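Local coordinates for D-xylonate dehydratase (Caulobacter crescentus, PDB 5OYN), which catalyses the dehydration of D-xylonate to 2-dehydro-3-deoxy-D-arabinonate, and of D-gluconate with similar efficiency, using a [2Fe-2S] cluster and magnesium, at residues R17-S20 against R21-D25; D28-D31 against M32-L35; L37-F40 against M41-G44; Y43-T46 against P47-R51. All coordinates share one frame; numbering follows the deposited sequence.

Contact 1 (R17-S20 against R21-D25); sequences RFRS and RDWFD
Arg17, in the loop before helix 21-24, reaches across to Asp25, the first residue beyond it. NH2 of Arg17 makes a salt bridge to OD2 of Asp25 at 2.7 Å, and the same nitrogen donates to the backbone O of Asp25 at 3.1 Å, near the guanidinium plane. The carboxylate is turned 67° from that plane. Over the middle of one guanidinium face sits CB of Arg21, 3.8 Å from CZ of Arg17; with CG of Arg17 anti to the backbone N (chi1 158°) and a bend at chi3, the chain curls across the turn. Within this span the amides of the turn donate to the carbonyls before it. O of Ser20 is gripped twice, by N of Trp23 at 2.7 Å and by N of Phe24 at 3.2 Å, while N of Arg21 and N of Asp22 reach back to O of Phe18 and O of Arg19. The indole meets O of Arg19 at its edge.

In the next shell, Asp129 holds the hydroxyl of Ser20, the backbone O atoms of Ile128 and His124 accept from NE and NH2 of Arg19, and a second subunit binds Asp22 through Arg105 and the Trp23 indole N-H through Cys103 O. The pattern, mostly i to i+3 bonds leading into i to i+4, is that of the opening turn of a short helix, here at an intersubunit surface.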
loop_
_atom_site.group_PDB
_atom_site.type_symbol
_atom_site.label_atom_id
_atom_site.label_comp_id
_atom_site.label_asym_id
_atom_site.label_seq_id
_atom_site.Cartn_x
_atom_site.Cartn_y
_atom_site.Cartn_z
ATOM N N ARG A 17 23.701 21.885 11.126
ATOM C CA ARG A 17 22.405 22.303 11.652
ATOM C C ARG A 17 21.523 22.586 10.444
ATOM O O ARG A 17 21.630 23.643 9.809
ATOM C CB ARG A 17 22.521 23.511 12.576
ATOM C CG ARG A 17 21.211 24.306 12.713
ATOM C CD ARG A 17 21.115 25.084 14.008
ATOM N NE ARG A 17 20.756 24.213 15.120
ATOM C CZ ARG A 17 19.722 24.437 15.926
ATOM N NH1 ARG A 17 18.955 25.507 15.737
ATOM N NH2 ARG A 17 19.456 23.598 16.922
ATOM N N PHE A 18 20.671 21.620 10.112
ATOM C CA PHE A 18 19.769 21.757 8.987
ATOM C C PHE A 18 18.609 22.688 9.343
ATOM O O PHE A 18 18.271 22.875 10.512
ATOM C CB PHE A 18 19.260 20.385 8.584
ATOM C CG PHE A 18 20.343 19.428 8.181
ATOM C CD1 PHE A 18 20.902 19.488 6.917
ATOM C CD2 PHE A 18 20.775 18.443 9.052
ATOM C CE1 PHE A 18 21.887 18.593 6.532
ATOM C CE2 PHE A 18 21.760 17.544 8.674
ATOM C CZ PHE A 18 22.323 17.626 7.411
ATOM N N ARG A 19 17.995 23.286 8.320
ATOM C CA ARG A 19 16.872 24.182 8.594
ATOM C C ARG A 19 15.743 23.466 9.321
ATOM O O ARG A 19 14.947 24.108 10.019
ATOM C CB ARG A 19 16.346 24.791 7.302
ATOM C CG ARG A 19 16.469 23.858 6.149
ATOM C CD ARG A 19 16.155 24.559 4.866
ATOM N NE ARG A 19 14.723 24.649 4.611
ATOM C CZ ARG A 19 14.033 25.777 4.683
ATOM N NH1 ARG A 19 14.655 26.904 5.026
ATOM N NH2 ARG A 19 12.732 25.781 4.412
ATOM N N SER A 20 15.637 22.143 9.152
ATOM C CA SER A 20 14.680 21.376 9.939
ATOM C C SER A 20 14.839 21.679 11.423
ATOM O O SER A 20 13.846 21.876 12.131
ATOM C CB SER A 20 14.843 19.877 9.669
ATOM O OG SER A 20 16.203 19.494 9.543
ATOM N N ARG A 21 16.088 21.769 11.899
ATOM C CA ARG A 21 16.343 22.033 13.312
ATOM C C ARG A 21 15.697 23.322 13.796
ATOM O O ARG A 21 15.470 23.465 14.996
ATOM C CB ARG A 21 17.844 22.074 13.590
ATOM C CG ARG A 21 18.583 20.781 13.235
ATOM C CD ARG A 21 18.124 19.609 14.112
ATOM N NE ARG A 21 17.464 18.545 13.340
ATOM C CZ ARG A 21 16.907 17.457 13.876
ATOM N NH1 ARG A 21 16.939 17.278 15.193
ATOM N NH2 ARG A 21 16.339 16.535 13.099
ATOM N N ASP A 22 15.370 24.259 12.907
ATOM C CA ASP A 22 14.680 25.447 13.389
ATOM C C ASP A 22 13.239 25.158 13.798
ATOM O O ASP A 22 12.626 25.974 14.497
ATOM C CB ASP A 22 14.712 26.555 12.345
ATOM C CG ASP A 22 14.210 27.881 12.903
ATOM O OD1 ASP A 22 14.905 28.478 13.764
ATOM O OD2 ASP A 22 13.103 28.308 12.502
ATOM N N TRP A 23 12.680 24.023 13.378
ATOM C CA TRP A 23 11.372 23.593 13.854
ATOM C C TRP A 23 11.502 22.694 15.077
ATOM O O TRP A 23 10.798 22.883 16.074
ATOM C CB TRP A 23 10.619 22.832 12.762
ATOM C CG TRP A 23 9.904 23.637 11.726
ATOM C CD1 TRP A 23 8.559 23.834 11.635
ATOM C CD2 TRP A 23 10.481 24.282 10.587
ATOM N NE1 TRP A 23 8.264 24.592 10.530
ATOM C CE2 TRP A 23 9.427 24.880 9.869
ATOM C CE3 TRP A 23 11.788 24.424 10.112
ATOM C CZ2 TRP A 23 9.638 25.613 8.701
ATOM C CZ3 TRP A 23 11.997 25.158 8.940
ATOM C CH2 TRP A 23 10.927 25.737 8.253
ATOM N N PHE A 24 12.414 21.725 15.012
ATOM C CA PHE A 24 12.458 20.613 15.947
ATOM C C PHE A 24 13.452 20.807 17.083
ATOM O O PHE A 24 13.419 20.035 18.050
ATOM C CB PHE A 24 12.785 19.317 15.190
ATOM C CG PHE A 24 11.755 18.944 14.150
ATOM C CD1 PHE A 24 10.422 19.316 14.303
ATOM C CD2 PHE A 24 12.121 18.220 13.021
ATOM C CE1 PHE A 24 9.481 18.975 13.350
ATOM C CE2 PHE A 24 11.179 17.876 12.058
ATOM C CZ PHE A 24 9.860 18.253 12.223
ATOM N N ASP A 25 14.326 21.806 17.000
ATOM C CA ASP A 25 15.254 22.115 18.085
ATOM C C ASP A 25 15.522 23.620 18.108
ATOM O O ASP A 25 16.667 24.077 18.109
ATOM C CB ASP A 25 16.542 21.304 17.946
ATOM C CG ASP A 25 17.483 21.505 19.116
ATOM O OD1 ASP A 25 17.049 21.326 20.276
ATOM O OD2 ASP A 25 18.660 21.846 18.872
#

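Contact 2 (D28-D31 against M32-L35); sequences DHID and MTAL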
loop_
_atom_site.group_PDB
_atom_site.type_symbol
_atom_site.label_atom_id
_atom_site.label_comp_id
_atom_site.label_asym_id
_atom_site.label_seq_id
_atom_site.Cartn_x
_atom_site.Cartn_y
_atom_site.Cartn_z
ATOM N N ASP A 28 15.327 29.577 20.809
ATOM C CA ASP A 28 14.549 30.588 21.520
ATOM C C ASP A 28 13.224 30.030 22.034
ATOM O O ASP A 28 12.943 30.068 23.237
ATOM C CB ASP A 28 14.315 31.788 20.606
ATOM C CG ASP A 28 15.543 32.146 19.803
ATOM O OD1 ASP A 28 15.393 32.544 18.624
ATOM O OD2 ASP A 28 16.660 32.014 20.354
ATOM N N HIS A 29 12.391 29.516 21.138
ATOM C CA HIS A 29 11.038 29.094 21.479
ATOM C C HIS A 29 11.016 27.584 21.679
ATOM O O HIS A 29 11.170 26.820 20.724
ATOM C CB HIS A 29 10.052 29.523 20.395
ATOM C CG HIS A 29 10.284 30.910 19.883
ATOM N ND1 HIS A 29 11.381 31.251 19.120
ATOM C CD2 HIS A 29 9.557 32.046 20.023
ATOM C CE1 HIS A 29 11.320 32.535 18.810
ATOM N NE2 HIS A 29 10.222 33.039 19.345
ATOM N N ILE A 30 10.840 27.157 22.928
ATOM C CA ILE A 30 10.590 25.749 23.208
ATOM C C ILE A 30 9.098 25.436 23.126
ATOM O O ILE A 30 8.724 24.288 22.849
ATOM C CB ILE A 30 11.186 25.364 24.578
ATOM C CG1 ILE A 30 10.740 23.970 25.023
ATOM C CG2 ILE A 30 10.818 26.388 25.638
ATOM C CD1 ILE A 30 11.242 22.854 24.128
ATOM N N ASP A 31 8.233 26.432 23.323
ATOM C CA ASP A 31 6.812 26.207 23.092
ATOM C C ASP A 31 6.555 25.826 21.640
ATOM O O ASP A 31 5.798 24.887 21.364
ATOM C CB ASP A 31 5.997 27.447 23.482
ATOM C CG ASP A 31 6.445 28.713 22.753
ATOM O OD1 ASP A 31 7.670 28.920 22.614
ATOM O OD2 ASP A 31 5.574 29.504 22.320
ATOM N N MET A 32 7.204 26.524 20.699
ATOM C CA MET A 32 6.971 26.261 19.280
ATOM C C MET A 32 7.587 24.939 18.848
ATOM O O MET A 32 7.012 24.221 18.020
ATOM C CB MET A 32 7.517 27.401 18.432
ATOM C CG MET A 32 6.877 28.711 18.756
ATOM S SD MET A 32 5.124 28.662 18.364
ATOM C CE MET A 32 5.198 29.133 16.644
ATOM N N THR A 33 8.762 24.608 19.380
ATOM C CA THR A 33 9.345 23.301 19.115
ATOM C C THR A 33 8.335 22.196 19.426
ATOM O O THR A 33 7.891 21.481 18.524
ATOM C CB THR A 33 10.651 23.162 19.908
ATOM O OG1 THR A 33 11.603 24.091 19.373
ATOM C CG2 THR A 33 11.247 21.787 19.795
ATOM N N ALA A 34 7.894 22.102 20.683
ATOM C CA ALA A 34 6.890 21.102 21.048
ATOM C C ALA A 34 5.671 21.158 20.129
ATOM O O ALA A 34 5.136 20.116 19.734
ATOM C CB ALA A 34 6.470 21.286 22.510
ATOM N N LEU A 35 5.230 22.360 19.761
ATOM C CA LEU A 35 4.124 22.489 18.814
ATOM C C LEU A 35 4.444 21.829 17.472
ATOM O O LEU A 35 3.539 21.341 16.785
ATOM C CB LEU A 35 3.791 23.976 18.632
ATOM C CG LEU A 35 2.604 24.503 17.813
ATOM C CD1 LEU A 35 2.892 24.503 16.313
ATOM C CD2 LEU A 35 1.335 23.723 18.129
#
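Thr33 turns its hydroxyl back along the helix to the carbonyl of His29, OG1 donating to O at 3.1 Å. The donor lies in the carbonyl plane, with a C=O...OG1 angle of 155°. What aims it is the first torsion: OG1 sits beside the backbone N, anti to the carbonyl carbon (chi1 -67°), which turns it toward the preceding turn. OG1 of Thr33 also accepts from N of Asn26, just upstream, so it is both donor and acceptor. Asn26 closes the exchange from its other end, its OD1 taking the amide of His29.

Two backbone bonds follow. N of Ala34 meets O of Ile30 at 3.2 Å in a nearly straight bond (170°), and N of Leu35 meets O of Asp31 at 3.0 Å. The carboxylate of Asp31 finds its charged partner across the interface, where OD2 makes a salt bridge to Arg183 of the second subunit.

The apolar share is carried by Met32, whose CG lies 3.7 Å from CB of His29, its chain then bending at chi2 and chi3 against the C-terminal residues His598 to His600. The His29 ring meets His441 of the second subunit edge-to-face. The i to i+4 amide bonds are those of an alpha-helix, and the Thr33 hydroxyl on the carbonyl four residues back is a common helical side-chain bond; here both lie at the start of helix 30-39.

Contact 3 (L37-F40 against M41-G44); sequences LERF and MNYG. With FES (Fe2/s2 (inorganic) cluster), chain H.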
loop_
_atom_site.group_PDB
_atom_site.type_symbol
_atom_site.label_atom_id
_atom_site.label_comp_id
_atom_site.label_asym_id
_atom_site.label_seq_id
_atom_site.Cartn_x
_atom_site.Cartn_y
_atom_site.Cartn_z
ATOM N N LEU A 37 7.021 19.217 16.851
ATOM C CA LEU A 37 7.221 17.763 16.915
ATOM C C LEU A 37 5.917 17.008 17.062
ATOM O O LEU A 37 5.834 15.839 16.680
ATOM C CB LEU A 37 8.070 17.316 18.107
ATOM C CG LEU A 37 9.526 17.571 18.443
ATOM C CD1 LEU A 37 10.397 17.270 17.196
ATOM C CD2 LEU A 37 9.714 18.942 19.064
ATOM N N GLU A 38 4.918 17.631 17.673
ATOM C CA GLU A 38 3.839 16.863 18.276
ATOM C C GLU A 38 3.086 16.028 17.239
ATOM O O GLU A 38 2.965 14.804 17.383
ATOM C CB GLU A 38 2.920 17.819 19.026
ATOM C CG GLU A 38 1.598 17.256 19.396
ATOM C CD GLU A 38 0.486 17.846 18.567
ATOM O OE1 GLU A 38 0.703 18.940 17.986
ATOM O OE2 GLU A 38 -0.605 17.228 18.527
ATOM N N ARG A 39 2.601 16.662 16.169
ATOM C CA ARG A 39 1.732 15.943 15.246
ATOM C C ARG A 39 2.505 15.055 14.277
ATOM O O ARG A 39 1.996 14.004 13.874
ATOM C CB ARG A 39 0.861 16.922 14.468
ATOM C CG ARG A 39 -0.429 16.296 13.979
ATOM C CD ARG A 39 -1.319 15.960 15.143
ATOM N NE ARG A 39 -1.501 17.146 15.977
ATOM C CZ ARG A 39 -2.576 17.930 15.948
ATOM N NH1 ARG A 39 -3.583 17.649 15.126
ATOM N NH2 ARG A 39 -2.648 18.996 16.744
ATOM N N PHE A 40 3.723 15.442 13.897
ATOM C CA PHE A 40 4.553 14.589 13.057
ATOM C C PHE A 40 4.793 13.212 13.656
ATOM O O PHE A 40 5.400 12.366 12.996
ATOM C CB PHE A 40 5.904 15.254 12.800
ATOM C CG PHE A 40 5.946 16.035 11.542
ATOM C CD1 PHE A 40 5.407 15.516 10.381
ATOM C CD2 PHE A 40 6.504 17.294 11.514
ATOM C CE1 PHE A 40 5.429 16.230 9.217
ATOM C CE2 PHE A 40 6.534 18.012 10.346
ATOM C CZ PHE A 40 5.992 17.480 9.198
ATOM N N MET A 41 4.370 12.969 14.887
ATOM C CA MET A 41 4.550 11.667 15.512
ATOM C C MET A 41 3.251 10.882 15.576
ATOM O O MET A 41 3.199 9.843 16.241
ATOM C CB MET A 41 5.141 11.830 16.916
ATOM C CG MET A 41 6.413 12.672 16.963
ATOM S SD MET A 41 7.252 12.679 18.559
ATOM C CE MET A 41 6.089 11.740 19.569
ATOM N N ASN A 42 2.205 11.340 14.888
ATOM C CA ASN A 42 0.881 10.778 15.111
ATOM C C ASN A 42 0.621 9.526 14.289
ATOM O O ASN A 42 -0.433 8.902 14.460
ATOM C CB ASN A 42 -0.189 11.864 14.885
ATOM C CG ASN A 42 -0.797 11.881 13.474
ATOM O OD1 ASN A 42 -0.279 11.297 12.508
ATOM N ND2 ASN A 42 -1.928 12.585 13.361
ATOM N N TYR A 43 1.551 9.137 13.413
ATOM C CA TYR A 43 1.490 7.834 12.762
ATOM C C TYR A 43 2.719 6.989 13.053
ATOM O O TYR A 43 3.001 6.049 12.307
ATOM C CB TYR A 43 1.289 7.964 11.254
ATOM C CG TYR A 43 2.274 8.856 10.515
ATOM C CD1 TYR A 43 2.052 10.227 10.412
ATOM C CD2 TYR A 43 3.391 8.321 9.881
ATOM C CE1 TYR A 43 2.931 11.048 9.724
ATOM C CE2 TYR A 43 4.275 9.139 9.187
ATOM C CZ TYR A 43 4.033 10.498 9.113
ATOM O OH TYR A 43 4.893 11.312 8.440
ATOM N N GLY A 44 3.454 7.300 14.118
ATOM C CA GLY A 44 4.445 6.386 14.653
ATOM C C GLY A 44 5.904 6.797 14.543
ATOM O O GLY A 44 6.774 5.995 14.900
HETATM FE FE1 FES H . -3.955 19.776 11.576
HETATM FE FE2 FES H . -4.793 21.007 14.310
HETATM S S1 FES H . -2.881 20.728 13.246
HETATM S S2 FES H . -5.852 19.968 12.677
HETATM O O HOH W 1 4.637 9.798 12.759
#
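Between Arg39 and Asn42 the backbone folds into a type I turn, closed by N of Asn42 on O of Arg39 at 2.9 Å, and a second type I turn follows from Met41 to Gly44, whose positive phi (113°) suits a residue without a side chain.

Arg39 carries the contact to the iron-sulfur cluster. Its CG stands anti to the backbone N, and bends at chi2 and chi3 fold the guanidinium back, so that one face covers S1 of the cluster and NH1 lies 3.7 Å from FE2. Arg39 also packs on Cys210 of the second subunit, a cluster-binding residue, consistent with the cluster belonging to that neighbour. A salt bridge from NE of Arg39 to OE2 of Glu38, at 2.7 Å, helps to fix the group's rotation; a positive charge over the sulfide would probably influence the cluster's electronic properties. ND2 of Asn42 rests 3.9 Å from CD of Arg39, its amide inclined 33° to the guanidinium, and donates to Pro68 O of the second subunit. CG of Met41 lies 3.2 Å from O of Leu37, and Met41 packs on Gln245 of the third subunit.

A water donates to O of Phe40 at 2.7 Å and accepts from N of Tyr43, while hovering 3.3 Å above the centre of the Tyr43 ring; the hydroxyl of Tyr43 bonds to Asp65 O of the second subunit.

Phe40 meets Phe100 of that subunit edge-to-face. Phe40 and Tyr43 pack on Met92 of strand 90-95, while Leu37, Phe40 and Met41 lean on helix 47-51, so the end of helix 30-39 is lodged between that helix, the strand and the second subunit.

Contact 4 (Y43-T46 against P47-R51); sequences YGIT and PEELR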
loop_
_atom_site.group_PDB
_atom_site.type_symbol
_atom_site.label_atom_id
_atom_site.label_comp_id
_atom_site.label_asym_id
_atom_site.label_seq_id
_atom_site.Cartn_x
_atom_site.Cartn_y
_atom_site.Cartn_z
ATOM N N TYR A 43 1.551 9.137 13.413
ATOM C CA TYR A 43 1.490 7.834 12.762
ATOM C C TYR A 43 2.719 6.989 13.053
ATOM O O TYR A 43 3.001 6.049 12.307
ATOM C CB TYR A 43 1.289 7.964 11.254
ATOM C CG TYR A 43 2.274 8.856 10.515
ATOM C CD1 TYR A 43 2.052 10.227 10.412
ATOM C CD2 TYR A 43 3.391 8.321 9.881
ATOM C CE1 TYR A 43 2.931 11.048 9.724
ATOM C CE2 TYR A 43 4.275 9.139 9.187
ATOM C CZ TYR A 43 4.033 10.498 9.113
ATOM O OH TYR A 43 4.893 11.312 8.440
ATOM N N GLY A 44 3.454 7.300 14.118
ATOM C CA GLY A 44 4.445 6.386 14.653
ATOM C C GLY A 44 5.904 6.797 14.543
ATOM O O GLY A 44 6.774 5.995 14.900
ATOM N N ILE A 45 6.209 8.000 14.059
ATOM C CA ILE A 45 7.595 8.458 14.054
ATOM C C ILE A 45 8.033 8.744 15.485
ATOM O O ILE A 45 7.357 9.472 16.225
ATOM C CB ILE A 45 7.753 9.699 13.165
ATOM C CG1 ILE A 45 7.485 9.338 11.705
ATOM C CG2 ILE A 45 9.144 10.305 13.325
ATOM C CD1 ILE A 45 7.278 10.545 10.823
ATOM N N THR A 46 9.181 8.159 15.890
ATOM C CA THR A 46 9.653 8.349 17.251
ATOM C C THR A 46 10.301 9.721 17.421
ATOM O O THR A 46 10.784 10.322 16.454
ATOM C CB THR A 46 10.662 7.278 17.639
ATOM O OG1 THR A 46 11.900 7.519 16.971
ATOM C CG2 THR A 46 10.148 5.904 17.300
ATOM N N PRO A 47 10.313 10.239 18.649
ATOM C CA PRO A 47 11.004 11.515 18.882
ATOM C C PRO A 47 12.481 11.453 18.533
ATOM O O PRO A 47 13.036 12.440 18.029
ATOM C CB PRO A 47 10.776 11.766 20.380
ATOM C CG PRO A 47 9.607 10.923 20.736
ATOM C CD PRO A 47 9.696 9.713 19.877
ATOM N N GLU A 48 13.127 10.304 18.758
ATOM C CA GLU A 48 14.543 10.182 18.438
ATOM C C GLU A 48 14.798 10.377 16.952
ATOM O O GLU A 48 15.873 10.841 16.567
ATOM C CB GLU A 48 15.070 8.829 18.911
ATOM C CG GLU A 48 15.058 7.747 17.864
ATOM C CD GLU A 48 15.684 6.457 18.364
ATOM O OE1 GLU A 48 16.587 5.920 17.676
ATOM O OE2 GLU A 48 15.274 5.989 19.449
ATOM N N GLU A 49 13.818 10.065 16.106
ATOM C CA GLU A 49 13.978 10.314 14.678
ATOM C C GLU A 49 14.018 11.803 14.387
ATOM O O GLU A 49 14.943 12.293 13.730
ATOM C CB GLU A 49 12.845 9.659 13.899
ATOM C CG GLU A 49 13.033 8.180 13.664
ATOM C CD GLU A 49 11.744 7.519 13.253
ATOM O OE1 GLU A 49 10.828 7.457 14.100
ATOM O OE2 GLU A 49 11.644 7.083 12.080
ATOM N N LEU A 50 13.027 12.542 14.872
ATOM C CA LEU A 50 12.903 13.952 14.532
ATOM C C LEU A 50 13.866 14.848 15.304
ATOM O O LEU A 50 13.969 16.036 14.981
ATOM C CB LEU A 50 11.465 14.420 14.770
ATOM C CG LEU A 50 10.404 13.840 13.831
ATOM C CD1 LEU A 50 9.006 13.911 14.451
ATOM C CD2 LEU A 50 10.436 14.550 12.486
ATOM N N ARG A 51 14.576 14.319 16.299
ATOM C CA ARG A 51 15.402 15.146 17.171
ATOM C C ARG A 51 16.870 14.737 17.174
ATOM O O ARG A 51 17.648 15.265 17.973
ATOM C CB ARG A 51 14.850 15.116 18.600
ATOM C CG ARG A 51 13.445 15.691 18.737
ATOM C CD ARG A 51 13.345 16.585 19.963
ATOM N NE ARG A 51 13.419 15.809 21.199
ATOM C CZ ARG A 51 13.573 16.339 22.408
ATOM N NH1 ARG A 51 13.675 17.653 22.547
ATOM N NH2 ARG A 51 13.628 15.558 23.478
#
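Thr46 and Glu49 trade hydrogen bonds in a capping box at the start of helix 47-51. OE1 of Glu49 takes two donors: N of Thr46 at 2.5 Å, approaching nearly along the oxygen's C-O axis, and OG1 of Thr46 at 3.1 Å, arriving on the anti side and 23° out of the carboxylate plane. The return bond, from N of Glu49 to OG1 of Thr46 at 3.3 Å, is weak. With its OG1 lodged between backbone N and carbonyl carbon (chi1 73°), Thr46 turns the hydroxyl to the first turn, where CG of Glu48 also lies alongside it.

The apolar element stands next to the box. CG2 of Ile45 abuts CD1 of Leu50 at 3.8 Å, the two side chains crossing at about a right angle. A residue just before the N-cap touching one five positions on is the hydrophobic staple that often accompanies a capping box.

Ionic bonds tie the turn to its surroundings. Glu49 gives OE2 to Arg85 of the same chain and OE1 to Arg79 of the third subunit, while Glu48 pairs with Lys249 of that subunit.

OE1 of Glu49 thus serves the helix cap and Arg79 of the third subunit at once. Two arginines and the positive end of the helix dipole would be expected to keep Glu49 ionised, and the shared oxygen links the helix start to the subunit interface.

The four contacts follow one another along the N-terminal arm, and all reach the second subunit. Contact 1 is the partly buried one, its outer clasp being ionic; contacts 2, 3 and 4 are buried, with other subunits touching each. Contacts 2 and 3 use opposite ends of helix 30-39, one starting it through side-chain and amide bonds, the other leaving it through turns beside an iron-sulfur cluster. Contacts 3 and 4 share Tyr43 and Gly44 and both touch the second and third subunits, with the ionic bonds to the third concentrated in contact 4. The Phe24 ring of contact 1 packs on Leu37 and Phe40 of contact 3 and Leu50 of contact 4.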